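Local coordinates for protein hemoglobin subunit alpha (PDB 3MKB) that carries haem-bound oxygen in the blood of the shortfin mako shark as the alpha subunit of a four-chain hemoglobin, at residues L29-A34 / L106-T111. Numbering follows the deposited sequence.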
ATOM      1  N   LEU A  29     -18.353  -6.045   1.343  1.00 25.61           N
ATOM      2  CA  LEU A  29     -17.513  -6.832   2.280  1.00 26.29           C
ATOM      3  C   LEU A  29     -17.208  -8.212   1.638  1.00 26.77           C
ATOM      4  O   LEU A  29     -16.100  -8.738   1.805  1.00 26.54           O
ATOM      5  CB  LEU A  29     -18.202  -6.999   3.652  1.00 28.00           C
ATOM      6  CG  LEU A  29     -18.246  -5.787   4.614  1.00 27.24           C
ATOM      7  CD1 LEU A  29     -19.404  -6.029   5.637  1.00 25.46           C
ATOM      8  CD2 LEU A  29     -16.845  -5.525   5.305  1.00 25.61           C
ATOM      9  N   ALA A  30     -18.171  -8.788   0.927  1.00 26.68           N
ATOM     10  CA  ALA A  30     -17.929 -10.079   0.225  1.00 28.06           C
ATOM     11  C   ALA A  30     -16.785  -9.938  -0.827  1.00 27.74           C
ATOM     12  O   ALA A  30     -15.908 -10.806  -0.956  1.00 28.05           O
ATOM     13  CB  ALA A  30     -19.227 -10.611  -0.424  1.00 27.62           C
ATOM     14  N   ARG A  31     -16.799  -8.830  -1.560  1.00 27.83           N
ATOM     15  CA  ARG A  31     -15.654  -8.450  -2.419  1.00 27.54           C
ATOM     16  C   ARG A  31     -14.347  -8.346  -1.660  1.00 28.53           C
ATOM     17  O   ARG A  31     -13.383  -8.962  -2.094  1.00 26.88           O
ATOM     18  CB  ARG A  31     -15.932  -7.162  -3.213  1.00 28.34           C
ATOM     19  CG  ARG A  31     -17.161  -7.243  -4.135  1.00 25.44           C
ATOM     20  CD  ARG A  31     -17.248  -5.996  -5.097  1.00 27.54           C
ATOM     21  NE  ARG A  31     -18.491  -6.148  -5.827  1.00 29.08           N
ATOM     22  CZ  ARG A  31     -18.686  -6.999  -6.829  1.00 25.63           C
ATOM     23  NH1 ARG A  31     -17.689  -7.704  -7.317  1.00 25.46           N
ATOM     24  NH2 ARG A  31     -19.884  -7.103  -7.375  1.00 28.23           N
ATOM     25  N   LEU A  32     -14.297  -7.612  -0.556  1.00 20.00           N
ATOM     26  CA  LEU A  32     -13.119  -7.568   0.293  1.00 20.00           C
ATOM     27  C   LEU A  32     -12.553  -8.960   0.619  1.00 20.00           C
ATOM     28  O   LEU A  32     -11.400  -9.217   0.421  1.00 28.63           O
ATOM     29  CB  LEU A  32     -13.406  -6.805   1.578  1.00 20.00           C
ATOM     30  CG  LEU A  32     -12.247  -6.524   2.528  1.00 20.00           C
ATOM     31  CD1 LEU A  32     -11.145  -5.740   1.918  1.00 20.00           C
ATOM     32  CD2 LEU A  32     -12.717  -5.894   3.833  1.00 20.00           C
ATOM     33  N   PHE A  33     -13.409  -9.829   1.122  1.00 29.09           N
ATOM     34  CA  PHE A  33     -12.999 -11.150   1.620  1.00 29.25           C
ATOM     35  C   PHE A  33     -12.513 -12.035   0.478  1.00 28.66           C
ATOM     36  O   PHE A  33     -11.561 -12.827   0.658  1.00 30.77           O
ATOM     37  CB  PHE A  33     -14.139 -11.843   2.399  1.00 27.16           C
ATOM     38  CG  PHE A  33     -14.599 -11.086   3.637  1.00 28.19           C
ATOM     39  CD1 PHE A  33     -13.675 -10.444   4.465  1.00 28.28           C
ATOM     40  CD2 PHE A  33     -15.956 -11.045   3.979  1.00 29.83           C
ATOM     41  CE1 PHE A  33     -14.073  -9.744   5.623  1.00 30.65           C
ATOM     42  CE2 PHE A  33     -16.378 -10.311   5.126  1.00 28.21           C
ATOM     43  CZ  PHE A  33     -15.422  -9.704   5.955  1.00 26.64           C
ATOM     44  N   ALA A  34     -13.152 -11.914  -0.671  1.00 28.04           N
ATOM     45  CA  ALA A  34     -12.766 -12.665  -1.875  1.00 29.57           C
ATOM     46  C   ALA A  34     -11.421 -12.165  -2.473  1.00 30.59           C
ATOM     47  O   ALA A  34     -10.531 -12.951  -2.803  1.00 28.27           O
ATOM     48  CB  ALA A  34     -13.958 -12.587  -2.973  1.00 28.41           C
ATOM     49  N   LEU A 106     -16.500   0.858  -4.250  1.00 28.61           N
ATOM     50  CA  LEU A 106     -16.569   1.516  -5.563  1.00 28.55           C
ATOM     51  C   LEU A 106     -16.942   0.473  -6.609  1.00 28.92           C
ATOM     52  O   LEU A 106     -17.769   0.734  -7.476  1.00 29.62           O
ATOM     53  CB  LEU A 106     -15.239   2.137  -5.926  1.00 28.49           C
ATOM     54  CG  LEU A 106     -14.876   3.375  -5.056  1.00 30.60           C
ATOM     55  CD1 LEU A 106     -13.480   3.783  -5.465  1.00 27.03           C
ATOM     56  CD2 LEU A 106     -15.893   4.541  -5.270  1.00 28.95           C
ATOM     57  N   VAL A 107     -16.272  -0.683  -6.573  1.00 27.87           N
ATOM     58  CA  VAL A 107     -16.638  -1.756  -7.521  1.00 27.34           C
ATOM     59  C   VAL A 107     -18.102  -2.216  -7.429  1.00 26.01           C
ATOM     60  O   VAL A 107     -18.763  -2.464  -8.433  1.00 26.54           O
ATOM     61  CB  VAL A 107     -15.665  -2.934  -7.423  1.00 27.78           C
ATOM     62  CG1 VAL A 107     -16.267  -4.211  -8.170  1.00 28.16           C
ATOM     63  CG2 VAL A 107     -14.290  -2.468  -7.893  1.00 23.63           C
ATOM     64  N   THR A 108     -18.619  -2.350  -6.220  1.00 26.47           N
ATOM     65  CA  THR A 108     -20.040  -2.616  -5.999  1.00 26.18           C
ATOM     66  C   THR A 108     -20.897  -1.565  -6.685  1.00 26.09           C
ATOM     67  O   THR A 108     -21.930  -1.898  -7.293  1.00 25.71           O
ATOM     68  CB  THR A 108     -20.383  -2.668  -4.469  1.00 25.67           C
ATOM     69  OG1 THR A 108     -19.627  -3.704  -3.844  1.00 26.29           O
ATOM     70  CG2 THR A 108     -21.892  -2.814  -4.175  1.00 27.33           C
ATOM     71  N   LEU A 109     -20.543  -0.272  -6.581  1.00 27.59           N
ATOM     72  CA  LEU A 109     -21.442   0.745  -7.197  1.00 25.66           C
ATOM     73  C   LEU A 109     -21.404   0.604  -8.713  1.00 27.88           C
ATOM     74  O   LEU A 109     -22.438   0.750  -9.401  1.00 26.15           O
ATOM     75  CB  LEU A 109     -21.018   2.166  -6.790  1.00 26.27           C
ATOM     76  CG  LEU A 109     -21.104   2.407  -5.257  1.00 27.13           C
ATOM     77  CD1 LEU A 109     -20.281   3.722  -4.847  1.00 30.69           C
ATOM     78  CD2 LEU A 109     -22.572   2.527  -4.844  1.00 29.78           C
ATOM     79  N   ALA A 110     -20.202   0.294  -9.223  1.00 26.91           N
ATOM     80  CA  ALA A 110     -20.003   0.155 -10.647  1.00 27.77           C
ATOM     81  C   ALA A 110     -20.850  -0.975 -11.162  1.00 28.90           C
ATOM     82  O   ALA A 110     -21.285  -0.935 -12.310  1.00 29.09           O
ATOM     83  CB  ALA A 110     -18.513  -0.128 -10.960  1.00 25.61           C
ATOM     84  N   THR A 111     -21.079  -2.013 -10.358  1.00 30.54           N
ATOM     85  CA  THR A 111     -21.857  -3.145 -10.883  1.00 30.68           C
ATOM     86  C   THR A 111     -23.331  -2.819 -10.847  1.00 32.46           C
ATOM     87  O   THR A 111     -24.118  -3.455 -11.522  1.00 33.04           O
ATOM     88  CB  THR A 111     -21.682  -4.438 -10.080  1.00 31.15           C
ATOM     89  OG1 THR A 111     -22.338  -4.311  -8.815  1.00 35.69           O
ATOM     90  CG2 THR A 111     -20.167  -4.840  -9.935  1.00 27.66           C
TER
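The hydroxyl OG1 of Thr-108 takes part in two hydrogen bonds: one with the backbone O of Cys-104, one turn earlier on its own helix, and a weak, bent one accepted from Arg-31 NE at 3.3 Å, with an N-H...O angle of 135°. A threonine suits this place because one small oxygen can serve both its own helix and the arginine, which reaches it with the edge of the guanidinium. With CG anti to the carbonyl carbon (chi1 -59°) and the chain extended as far as NE, Arg-31 is long enough to bridge segments 29-34 and 106-111, whose axes come no closer than 10.3 Å, and has several N-H groups to share. Val-107 offers a compact methyl: its CG1 lies over one guanidinium face and packs 3.7 Å from Arg-31 CD. Thr-111 serves both needs, its methyl CG2 approaching Arg-31 NH2 obliquely at 3.4 Å while its OG1 donates to Thr-108 O at 2.9 Å. The main charge partner of Arg-31 is Glu-27, salt-bridged to NH2, and the same nitrogen donates to the backbone O of Phe-112 of the beta subunit. A leucine in place of Arg-31 would probably leave the Glu-27 carboxylate without this countercharge and that beta-subunit carbonyl without this donor. Helices 21-35 and 97-112, globin helices B and G, thus share a buried cation whose bonding extends into the alpha-beta interface.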